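Local structure of cryptochrome DASH, chloroplastic/mitochondrial (Arabidopsis thaliana, 2J4D) at residues 41-46 and 134-139; 67-72 and 219-224; 394-399 and 446-451. The protein repairs cyclobutane pyrimidine dimers in single-stranded DNA, binds DNA without sequence specificity, carries FAD and a folate antenna, and may act as a photoreceptor. All coordinates share one frame; numbering follows the deposited sequence.

Interaction 1. Residues 41-46 and 134-139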
loop_
_atom_site.group_PDB
_atom_site.type_symbol
_atom_site.label_atom_id
_atom_site.label_comp_id
_atom_site.label_asym_id
_atom_site.label_seq_id
_atom_site.Cartn_x
_atom_site.Cartn_y
_atom_site.Cartn_z
ATOM N N VAL A 41 30.028 -10.528 -5.570
ATOM C CA VAL A 41 29.157 -9.549 -4.943
ATOM C C VAL A 41 27.896 -9.216 -5.733
ATOM O O VAL A 41 27.911 -9.154 -6.963
ATOM C CB VAL A 41 29.923 -8.232 -4.698
ATOM C CG1 VAL A 41 28.985 -7.175 -4.121
ATOM C CG2 VAL A 41 31.092 -8.480 -3.759
ATOM N N THR A 42 26.802 -9.006 -5.007
ATOM C CA THR A 42 25.543 -8.613 -5.624
ATOM C C THR A 42 24.956 -7.487 -4.779
ATOM O O THR A 42 25.198 -7.401 -3.572
ATOM C CB THR A 42 24.512 -9.767 -5.684
ATOM O OG1 THR A 42 23.365 -9.339 -6.432
ATOM C CG2 THR A 42 24.052 -10.156 -4.284
ATOM N N ILE A 43 24.201 -6.613 -5.423
ATOM C CA ILE A 43 23.556 -5.520 -4.724
ATOM C C ILE A 43 22.063 -5.813 -4.756
ATOM O O ILE A 43 21.532 -6.182 -5.803
ATOM C CB ILE A 43 23.821 -4.171 -5.436
ATOM C CG1 ILE A 43 25.283 -3.760 -5.230
ATOM C CG2 ILE A 43 22.839 -3.097 -4.919
ATOM C CD1 ILE A 43 25.744 -2.593 -6.103
ATOM N N LEU A 44 21.400 -5.685 -3.609
ATOM C CA LEU A 44 19.956 -5.887 -3.531
ATOM C C LEU A 44 19.343 -4.499 -3.349
ATOM O O LEU A 44 19.537 -3.844 -2.321
ATOM C CB LEU A 44 19.579 -6.776 -2.338
ATOM C CG LEU A 44 18.074 -7.007 -2.119
ATOM C CD1 LEU A 44 17.429 -7.601 -3.368
ATOM C CD2 LEU A 44 17.886 -7.946 -0.922
ATOM N N TRP A 45 18.610 -4.056 -4.361
ATOM C CA TRP A 45 17.985 -2.736 -4.346
ATOM C C TRP A 45 16.520 -2.812 -3.907
ATOM O O TRP A 45 15.668 -3.351 -4.620
ATOM C CB TRP A 45 18.131 -2.107 -5.740
ATOM C CG TRP A 45 17.350 -0.844 -5.982
ATOM C CD1 TRP A 45 17.080 0.149 -5.088
ATOM C CD2 TRP A 45 16.756 -0.442 -7.221
ATOM N NE1 TRP A 45 16.347 1.147 -5.694
ATOM C CE2 TRP A 45 16.136 0.809 -7.003
ATOM C CE3 TRP A 45 16.691 -1.019 -8.500
ATOM C CZ2 TRP A 45 15.455 1.497 -8.018
ATOM C CZ3 TRP A 45 16.017 -0.336 -9.509
ATOM C CH2 TRP A 45 15.407 0.911 -9.261
ATOM N N PHE A 46 16.256 -2.270 -2.718
ATOM C CA PHE A 46 14.922 -2.244 -2.124
ATOM C C PHE A 46 14.114 -1.032 -2.581
ATOM O O PHE A 46 14.650 0.065 -2.735
ATOM C CB PHE A 46 15.021 -2.178 -0.589
ATOM C CG PHE A 46 15.299 -3.506 0.081
ATOM C CD1 PHE A 46 14.250 -4.350 0.444
ATOM C CD2 PHE A 46 16.600 -3.876 0.413
ATOM C CE1 PHE A 46 14.486 -5.540 1.134
ATOM C CE2 PHE A 46 16.855 -5.067 1.104
ATOM C CZ PHE A 46 15.794 -5.903 1.468
ATOM N N PHE A 134 32.107 -1.781 -5.513
ATOM C CA PHE A 134 32.187 -3.119 -4.942
ATOM C C PHE A 134 32.289 -4.253 -5.953
ATOM O O PHE A 134 32.308 -5.423 -5.575
ATOM C CB PHE A 134 30.992 -3.336 -4.014
ATOM C CG PHE A 134 31.004 -2.441 -2.804
ATOM C CD1 PHE A 134 31.769 -2.768 -1.692
ATOM C CD2 PHE A 134 30.292 -1.253 -2.796
ATOM C CE1 PHE A 134 31.823 -1.917 -0.586
ATOM C CE2 PHE A 134 30.341 -0.398 -1.699
ATOM C CZ PHE A 134 31.108 -0.733 -0.592
ATOM N N GLY A 135 32.363 -3.908 -7.233
ATOM C CA GLY A 135 32.468 -4.927 -8.265
ATOM C C GLY A 135 31.303 -5.901 -8.297
ATOM O O GLY A 135 31.487 -7.095 -8.540
ATOM N N ALA A 136 30.096 -5.397 -8.052
ATOM C CA ALA A 136 28.899 -6.230 -8.063
ATOM C C ALA A 136 28.626 -6.750 -9.470
ATOM O O ALA A 136 28.742 -6.018 -10.439
ATOM C CB ALA A 136 27.708 -5.421 -7.570
ATOM N N ARG A 137 28.259 -8.017 -9.591
ATOM C CA ARG A 137 27.970 -8.574 -10.906
ATOM C C ARG A 137 26.534 -8.256 -11.300
ATOM O O ARG A 137 26.199 -8.174 -12.480
ATOM C CB ARG A 137 28.132 -10.094 -10.889
ATOM C CG ARG A 137 29.456 -10.587 -10.343
ATOM C CD ARG A 137 29.556 -12.100 -10.480
ATOM N NE ARG A 137 30.827 -12.608 -9.976
ATOM C CZ ARG A 137 31.176 -13.890 -9.989
ATOM N NH1 ARG A 137 30.346 -14.801 -10.486
ATOM N NH2 ARG A 137 32.351 -14.264 -9.503
ATOM N N THR A 138 25.689 -8.066 -10.296
ATOM C CA THR A 138 24.280 -7.817 -10.546
ATOM C C THR A 138 23.638 -6.908 -9.509
ATOM O O THR A 138 24.169 -6.706 -8.417
ATOM C CB THR A 138 23.504 -9.134 -10.486
ATOM O OG1 THR A 138 23.772 -9.759 -9.223
ATOM C CG2 THR A 138 23.927 -10.080 -11.586
ATOM N N VAL A 139 22.493 -6.346 -9.883
ATOM C CA VAL A 139 21.688 -5.538 -8.979
ATOM C C VAL A 139 20.309 -6.180 -9.132
ATOM O O VAL A 139 19.757 -6.218 -10.235
ATOM C CB VAL A 139 21.591 -4.060 -9.397
ATOM C CG1 VAL A 139 20.611 -3.330 -8.465
ATOM C CG2 VAL A 139 22.963 -3.400 -9.334
HETATM O O HOH W 1 31.827 -9.861 -7.686
#
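In the Rossmann-like alpha/beta domain of the photolyase family, helix 123-134 turns into the strand that lies parallel to strand 41-46 within a sheet of order 3-2-1-4-5. Phe134, at the helix end, meets Val41 through its CB and carbonyl oxygen, while its ring leads off toward Leu69 of the next strand. Gly135, with positive phi (60°), closes the helix in a Schellman motif; a water accepts from Val41 N and donates to Gly135 O, bridging the two backbones where they are still too far apart to bond directly. Ala136 turns its methyl group to the tip of Ile43, CB lying 3.7 Å from CD1, and its CA-H leans on the carbonyl oxygen of Val41. That same oxygen receives the amide of Arg137 in its carbonyl plane, Arg137 N to Val41 O being 2.9 Å, so one acceptor holds two successive residues. The extended Arg137 chain runs outward, its NH2 reaching Gly38 O weakly. At Thr138 the carbonyl oxygen takes the amide of Ile43 in a nearly straight bond (168°; Ile43 N to Thr138 O, 3.0 Å). Thr138 OG1, set between backbone N and carbonyl carbon (chi1 55°), is hydrogen-bonded to Thr42 OG1 at 2.9 Å, the two side chains crossing obliquely. Val139 pairs with Ile43 on the sheet face packed by Leu130 and Ala131; the two side chains lie alongside each other, pointing the same way. One branch of Val139, CG2, sits 4.1 Å from Ile43 CB, and the other, CG1, rests 3.9 Å from Trp45 CB.

Interaction 2. Residues 67-72 and 219-224; sequences TILPVY and PTPSVD
A single direct hydrogen bond joins strand 67-72 to the irregular segment 219-224: the amide of Ile68 points in the carbonyl plane at Pro219 O, 3.2 Å from Ile68 N, with an N-H...O angle of 162°. Weaker CA-H...O contacts flank it. The CA of Thr67 approaches the same Pro219 oxygen, and in return the CA of Thr220 comes to 3.2 Å from Ile68 O. Around that carbonyl oxygen gather carbon atoms, CB and CG2 of Thr220 and CD of Pro221, the last at 3.4 Å from Ile68 O. The hydroxyl of Thr220 turns back on its own segment and donates to Pro221 O from above the carbonyl plane.

Apolar contacts centre on the Pro221 ring. Its CD and CG atoms settle between the methyl of Thr67, where CG2 to Pro221 CD is 3.6 Å, and CB of Leu69. The side chains of Leu69 and Val223 cross at about a right angle, Leu69 CD1 meeting Val223 CG2 at 4.2 Å, and Phe134 of helix 123-134 packs against Leu69, Pro221 and Val223.

The loop between helix 194-204 and strand 245-248 is thus laid over the beginning of strand 67-74 of the parallel sheet in the photolyase alpha/beta domain largely by carbon contacts. Ile68 O is buried there without a conventional donor, so CH groups probably offer its main, weak compensation.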
loop_
_atom_site.group_PDB
_atom_site.type_symbol
_atom_site.label_atom_id
_atom_site.label_comp_id
_atom_site.label_asym_id
_atom_site.label_seq_id
_atom_site.Cartn_x
_atom_site.Cartn_y
_atom_site.Cartn_z
ATOM N N THR A 67 28.323 -12.725 -1.486
ATOM C CA THR A 67 28.262 -11.521 -0.656
ATOM C C THR A 67 27.139 -10.601 -1.141
ATOM O O THR A 67 26.986 -10.385 -2.341
ATOM C CB THR A 67 29.597 -10.757 -0.726
ATOM O OG1 THR A 67 30.667 -11.657 -0.422
ATOM C CG2 THR A 67 29.621 -9.621 0.279
ATOM N N ILE A 68 26.358 -10.052 -0.216
ATOM C CA ILE A 68 25.247 -9.174 -0.598
ATOM C C ILE A 68 25.345 -7.787 -0.001
ATOM O O ILE A 68 25.680 -7.637 1.167
ATOM C CB ILE A 68 23.880 -9.732 -0.127
ATOM C CG1 ILE A 68 23.661 -11.141 -0.669
ATOM C CG2 ILE A 68 22.756 -8.785 -0.575
ATOM C CD1 ILE A 68 22.475 -11.855 -0.021
ATOM N N LEU A 69 25.034 -6.773 -0.803
ATOM C CA LEU A 69 25.027 -5.398 -0.317
ATOM C C LEU A 69 23.603 -4.852 -0.481
ATOM O O LEU A 69 23.228 -4.415 -1.563
ATOM C CB LEU A 69 26.001 -4.518 -1.113
ATOM C CG LEU A 69 25.930 -3.026 -0.773
ATOM C CD1 LEU A 69 26.098 -2.829 0.724
ATOM C CD2 LEU A 69 27.017 -2.268 -1.528
ATOM N N PRO A 70 22.788 -4.904 0.585
ATOM C CA PRO A 70 21.403 -4.404 0.543
ATOM C C PRO A 70 21.402 -2.877 0.557
ATOM O O PRO A 70 22.088 -2.255 1.369
ATOM C CB PRO A 70 20.777 -4.980 1.816
ATOM C CG PRO A 70 21.655 -6.172 2.144
ATOM C CD PRO A 70 23.035 -5.653 1.828
ATOM N N VAL A 71 20.621 -2.273 -0.329
ATOM C CA VAL A 71 20.583 -0.822 -0.418
ATOM C C VAL A 71 19.183 -0.246 -0.575
ATOM O O VAL A 71 18.336 -0.837 -1.241
ATOM C CB VAL A 71 21.380 -0.328 -1.646
ATOM C CG1 VAL A 71 21.440 1.195 -1.652
ATOM C CG2 VAL A 71 22.776 -0.933 -1.650
ATOM N N TYR A 72 18.949 0.902 0.053
ATOM C CA TYR A 72 17.689 1.609 -0.117
ATOM C C TYR A 72 18.095 3.038 -0.436
ATOM O O TYR A 72 18.927 3.624 0.266
ATOM C CB TYR A 72 16.815 1.627 1.134
ATOM C CG TYR A 72 15.542 2.426 0.901
ATOM C CD1 TYR A 72 14.451 1.865 0.232
ATOM C CD2 TYR A 72 15.460 3.768 1.277
ATOM C CE1 TYR A 72 13.311 2.624 -0.060
ATOM C CE2 TYR A 72 14.327 4.536 0.993
ATOM C CZ TYR A 72 13.262 3.961 0.324
ATOM O OH TYR A 72 12.160 4.729 0.027
ATOM N N PRO A 219 27.852 -12.839 4.338
ATOM C CA PRO A 219 28.257 -11.519 4.819
ATOM C C PRO A 219 27.989 -10.429 3.785
ATOM O O PRO A 219 27.568 -10.710 2.663
ATOM C CB PRO A 219 29.750 -11.701 5.045
ATOM C CG PRO A 219 30.125 -12.504 3.829
ATOM C CD PRO A 219 28.994 -13.528 3.704
ATOM N N THR A 220 28.249 -9.189 4.181
ATOM C CA THR A 220 28.097 -8.043 3.296
ATOM C C THR A 220 29.523 -7.604 2.990
ATOM O O THR A 220 30.474 -8.109 3.588
ATOM C CB THR A 220 27.429 -6.864 4.002
ATOM O OG1 THR A 220 28.302 -6.392 5.038
ATOM C CG2 THR A 220 26.094 -7.279 4.612
ATOM N N PRO A 221 29.697 -6.668 2.044
ATOM C CA PRO A 221 31.067 -6.233 1.764
ATOM C C PRO A 221 31.457 -5.366 2.952
ATOM O O PRO A 221 30.609 -5.042 3.788
ATOM C CB PRO A 221 30.922 -5.399 0.491
ATOM C CG PRO A 221 29.686 -5.959 -0.156
ATOM C CD PRO A 221 28.764 -6.163 1.022
ATOM N N SER A 222 32.728 -4.997 3.043
ATOM C CA SER A 222 33.160 -4.140 4.131
ATOM C C SER A 222 32.675 -2.733 3.785
ATOM O O SER A 222 33.032 -2.180 2.746
ATOM C CB SER A 222 34.684 -4.154 4.258
ATOM O OG SER A 222 35.091 -3.334 5.340
ATOM N N VAL A 223 31.853 -2.162 4.652
ATOM C CA VAL A 223 31.305 -0.835 4.422
ATOM C C VAL A 223 31.676 0.088 5.565
ATOM O O VAL A 223 31.470 -0.243 6.727
ATOM C CB VAL A 223 29.768 -0.901 4.292
ATOM C CG1 VAL A 223 29.171 0.501 4.308
ATOM C CG2 VAL A 223 29.398 -1.627 3.007
ATOM N N ASP A 224 32.212 1.253 5.228
ATOM C CA ASP A 224 32.622 2.215 6.242
ATOM C C ASP A 224 31.460 2.997 6.848
ATOM O O ASP A 224 31.475 3.309 8.040
ATOM C CB ASP A 224 33.661 3.181 5.660
ATOM C CG ASP A 224 34.887 2.458 5.110
ATOM O OD1 ASP A 224 35.387 1.526 5.782
ATOM O OD2 ASP A 224 35.357 2.824 4.011
#

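Interaction 3. Residues 394-399 and 446-451; sequences RQIVCS and RYFSIP. With FAD (flavin-adenine dinucleotide), chain C.
Segment 394-399 is a continuous turn of helix 391-404, whereas 446-449 runs alongside as an extended loop that enters helix 450-457 through the N-cap Ser449; the closest CA atoms, those of Ile396 and Phe448, are 6.0 Å apart. Ser399 OG, anti to its backbone N (chi1 -179°), accepts the amide of Phe448 in an almost linear bond (176°), Phe448 N to Ser399 OG being 3.1 Å. The same hydroxyl donates to a water that donates to Phe448 O, so both backbone polar groups of Phe448 are tied to one serine. The Phe448 ring lies along the helix with Gln395 O over one face and Arg446 NE over the opposite face. Gln395 brings its OE1 to 3.5 Å from Phe448 CZ, its amide plane 71° from the ring, while the Ile396 side chain crosses that of Phe448 at about a right angle, its CG1 near CD2. One residue before Gln395, Arg394 lies across the flavin, with its NH1 3.2 Å from FAD C4X, one guanidinium face toward the ribityl chain, and a salt bridge to Asp422. Gln395 CG touches the flavin methyl C8M. This flavin-lining helix, backed by the loop, belongs to the helical FAD-binding domain of DNA photolyases.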
loop_
_atom_site.group_PDB
_atom_site.type_symbol
_atom_site.label_atom_id
_atom_site.label_comp_id
_atom_site.label_asym_id
_atom_site.label_seq_id
_atom_site.Cartn_x
_atom_site.Cartn_y
_atom_site.Cartn_z
ATOM N N ARG A 394 -13.866 5.616 1.255
ATOM C CA ARG A 394 -13.186 6.012 0.027
ATOM C C ARG A 394 -14.135 5.993 -1.164
ATOM O O ARG A 394 -14.083 6.873 -2.022
ATOM C CB ARG A 394 -11.998 5.082 -0.256
ATOM C CG ARG A 394 -10.959 5.059 0.840
ATOM C CD ARG A 394 -9.714 4.234 0.446
ATOM N NE ARG A 394 -9.020 3.743 1.634
ATOM C CZ ARG A 394 -7.745 3.371 1.673
ATOM N NH1 ARG A 394 -6.995 3.438 0.578
ATOM N NH2 ARG A 394 -7.224 2.913 2.810
ATOM N N GLN A 395 -14.991 4.978 -1.240
ATOM C CA GLN A 395 -15.935 4.909 -2.346
ATOM C C GLN A 395 -16.912 6.091 -2.275
ATOM O O GLN A 395 -17.244 6.704 -3.292
ATOM C CB GLN A 395 -16.725 3.599 -2.297
ATOM C CG GLN A 395 -15.872 2.342 -2.411
ATOM C CD GLN A 395 -16.724 1.096 -2.500
ATOM O OE1 GLN A 395 -17.354 0.838 -3.523
ATOM N NE2 GLN A 395 -16.764 0.327 -1.421
ATOM N N ILE A 396 -17.370 6.400 -1.068
ATOM C CA ILE A 396 -18.310 7.496 -0.869
ATOM C C ILE A 396 -17.712 8.867 -1.194
ATOM O O ILE A 396 -18.282 9.620 -1.990
ATOM C CB ILE A 396 -18.847 7.494 0.583
ATOM C CG1 ILE A 396 -19.612 6.195 0.847
ATOM C CG2 ILE A 396 -19.761 8.690 0.807
ATOM C CD1 ILE A 396 -20.002 5.989 2.291
ATOM N N VAL A 397 -16.559 9.195 -0.605
ATOM C CA VAL A 397 -15.958 10.503 -0.869
ATOM C C VAL A 397 -15.569 10.664 -2.332
ATOM O O VAL A 397 -15.553 11.780 -2.855
ATOM C CB VAL A 397 -14.727 10.797 0.042
ATOM C CG1 VAL A 397 -15.156 10.764 1.492
ATOM C CG2 VAL A 397 -13.591 9.795 -0.211
ATOM N N CYS A 398 -15.260 9.550 -2.992
ATOM C CA CYS A 398 -14.905 9.590 -4.411
ATOM C C CYS A 398 -16.142 9.981 -5.226
ATOM O O CYS A 398 -16.091 10.863 -6.096
ATOM C CB CYS A 398 -14.399 8.216 -4.872
ATOM S SG CYS A 398 -14.369 8.017 -6.676
ATOM N N SER A 399 -17.254 9.317 -4.948
ATOM C CA SER A 399 -18.498 9.618 -5.654
ATOM C C SER A 399 -18.901 11.073 -5.407
ATOM O O SER A 399 -19.303 11.783 -6.324
ATOM C CB SER A 399 -19.617 8.685 -5.172
ATOM O OG SER A 399 -20.831 8.950 -5.859
ATOM N N ARG A 446 -21.373 3.896 -10.547
ATOM C CA ARG A 446 -22.482 4.179 -9.656
ATOM C C ARG A 446 -22.405 5.443 -8.827
ATOM O O ARG A 446 -21.332 5.996 -8.588
ATOM C CB ARG A 446 -22.721 2.988 -8.729
ATOM C CG ARG A 446 -21.505 2.544 -7.971
ATOM C CD ARG A 446 -21.884 1.481 -6.959
ATOM N NE ARG A 446 -23.045 1.911 -6.182
ATOM C CZ ARG A 446 -23.483 1.308 -5.083
ATOM N NH1 ARG A 446 -22.855 0.238 -4.613
ATOM N NH2 ARG A 446 -24.551 1.780 -4.451
ATOM N N TYR A 447 -23.578 5.906 -8.415
ATOM C CA TYR A 447 -23.691 7.097 -7.595
ATOM C C TYR A 447 -24.005 6.649 -6.172
ATOM O O TYR A 447 -24.925 5.856 -5.955
ATOM C CB TYR A 447 -24.825 7.986 -8.103
ATOM C CG TYR A 447 -25.086 9.175 -7.208
ATOM C CD1 TYR A 447 -24.412 10.379 -7.401
ATOM C CD2 TYR A 447 -25.964 9.077 -6.127
ATOM C CE1 TYR A 447 -24.604 11.456 -6.543
ATOM C CE2 TYR A 447 -26.163 10.146 -5.261
ATOM C CZ TYR A 447 -25.481 11.332 -5.473
ATOM O OH TYR A 447 -25.683 12.398 -4.623
ATOM N N PHE A 448 -23.242 7.142 -5.205
ATOM C CA PHE A 448 -23.494 6.791 -3.815
ATOM C C PHE A 448 -24.341 7.879 -3.156
ATOM O O PHE A 448 -23.938 9.041 -3.082
ATOM C CB PHE A 448 -22.183 6.621 -3.049
ATOM C CG PHE A 448 -21.414 5.387 -3.428
ATOM C CD1 PHE A 448 -20.846 5.264 -4.693
ATOM C CD2 PHE A 448 -21.262 4.342 -2.525
ATOM C CE1 PHE A 448 -20.136 4.115 -5.049
ATOM C CE2 PHE A 448 -20.556 3.191 -2.874
ATOM C CZ PHE A 448 -19.993 3.079 -4.136
ATOM N N SER A 449 -25.526 7.496 -2.698
ATOM C CA SER A 449 -26.427 8.424 -2.031
ATOM C C SER A 449 -25.921 8.634 -0.612
ATOM O O SER A 449 -25.892 7.699 0.180
ATOM C CB SER A 449 -27.841 7.840 -1.987
ATOM O OG SER A 449 -28.675 8.603 -1.130
ATOM N N ILE A 450 -25.519 9.858 -0.293
ATOM C CA ILE A 450 -25.009 10.149 1.041
ATOM C C ILE A 450 -25.991 9.776 2.146
ATOM O O ILE A 450 -25.604 9.166 3.143
ATOM C CB ILE A 450 -24.598 11.641 1.170
ATOM C CG1 ILE A 450 -23.162 11.826 0.671
ATOM C CG2 ILE A 450 -24.683 12.096 2.623
ATOM C CD1 ILE A 450 -22.908 11.305 -0.729
ATOM N N PRO A 451 -27.277 10.127 1.990
ATOM C CA PRO A 451 -28.241 9.778 3.036
ATOM C C PRO A 451 -28.369 8.274 3.244
ATOM O O PRO A 451 -28.375 7.799 4.376
ATOM C CB PRO A 451 -29.542 10.406 2.535
ATOM C CG PRO A 451 -29.392 10.342 1.054
ATOM C CD PRO A 451 -27.954 10.785 0.859
HETATM P PA FAD C . -9.565 -5.187 3.735
HETATM O O1A FAD C . -9.098 -5.818 4.986
HETATM O O2A FAD C . -11.018 -5.088 3.456
HETATM O O5B FAD C . -8.895 -5.919 2.468
HETATM C C5B FAD C . -7.697 -6.711 2.624
HETATM C C4B FAD C . -6.698 -6.284 1.543
HETATM O O4B FAD C . -7.302 -6.484 0.266
HETATM C C3B FAD C . -6.297 -4.814 1.578
HETATM O O3B FAD C . -5.304 -4.540 2.552
HETATM C C2B FAD C . -5.868 -4.599 0.159
HETATM O O2B FAD C . -4.518 -4.905 -0.111
HETATM C C1B FAD C . -6.867 -5.456 -0.639
HETATM N N9A FAD C . -8.058 -4.737 -1.140
HETATM C C8A FAD C . -9.311 -4.671 -0.563
HETATM N N7A FAD C . -10.163 -3.946 -1.276
HETATM C C5A FAD C . -9.436 -3.525 -2.369
HETATM C C6A FAD C . -9.778 -2.720 -3.481
HETATM N N6A FAD C . -10.980 -2.202 -3.693
HETATM N N1A FAD C . -8.786 -2.474 -4.415
HETATM C C2A FAD C . -7.525 -2.991 -4.236
HETATM N N3A FAD C . -7.133 -3.766 -3.197
HETATM C C4A FAD C . -8.118 -3.993 -2.286
HETATM N N1 FAD C . -5.958 0.363 -1.570
HETATM C C2 FAD C . -4.582 0.415 -1.503
HETATM O O2 FAD C . -3.934 -0.542 -1.121
HETATM N N3 FAD C . -3.942 1.604 -1.887
HETATM C C4 FAD C . -4.612 2.742 -2.330
HETATM O O4 FAD C . -3.985 3.768 -2.653
HETATM C C4X FAD C . -6.025 2.681 -2.395
HETATM N N5 FAD C . -6.783 3.780 -2.827
HETATM C C5X FAD C . -8.165 3.675 -2.997
HETATM C C6 FAD C . -8.901 4.734 -3.545
HETATM C C7 FAD C . -10.301 4.662 -3.729
HETATM C C7M FAD C . -11.035 5.837 -4.327
HETATM C C8 FAD C . -10.982 3.453 -3.335
HETATM C C8M FAD C . -12.485 3.283 -3.494
HETATM C C9 FAD C . -10.252 2.381 -2.785
HETATM C C9A FAD C . -8.839 2.464 -2.604
HETATM N N10 FAD C . -8.076 1.395 -2.047
HETATM C C10 FAD C . -6.666 1.469 -2.003
HETATM C "C1'" FAD C . -8.695 0.041 -1.872
HETATM C "C2'" FAD C . -9.310 -0.269 -0.492
HETATM O "O2'" FAD C . -10.193 0.774 -0.115
HETATM C "C3'" FAD C . -8.202 -0.409 0.550
HETATM O "O3'" FAD C . -7.253 -1.417 0.149
HETATM C "C4'" FAD C . -8.688 -0.823 1.950
HETATM O "O4'" FAD C . -9.572 0.166 2.482
HETATM C "C5'" FAD C . -7.480 -0.983 2.865
HETATM O "O5'" FAD C . -7.906 -1.392 4.168
HETATM P P FAD C . -7.958 -2.879 4.691
HETATM O O1P FAD C . -6.570 -3.365 4.610
HETATM O O2P FAD C . -8.544 -2.887 6.059
HETATM O O3P FAD C . -8.997 -3.679 3.795
HETATM O O HOH W 2 -22.036 10.790 -4.177
#

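Overall arrangement
Interactions 1 and 2 are neighbours, their centres about 9 Å apart, and share the parallel sheet of the alpha/beta domain: strands 41-46 and 67-74 lie side by side, and Phe134 reaches from the first contact to Pro221 of the second. Interaction 1 is mostly buried and built on parallel backbone bonding where a strand begins after a helix-ending turn; interaction 2, nearer the surface, lays a proline-rich loop on the sheet with sparser polar bonding. Interaction 3, partly buried, lies on the opposite side of the chain's centre, its centre about 48 Å from that of interaction 1, in the helical domain. There, a serine hydroxyl and an aromatic ring join helix to loop beside FAD.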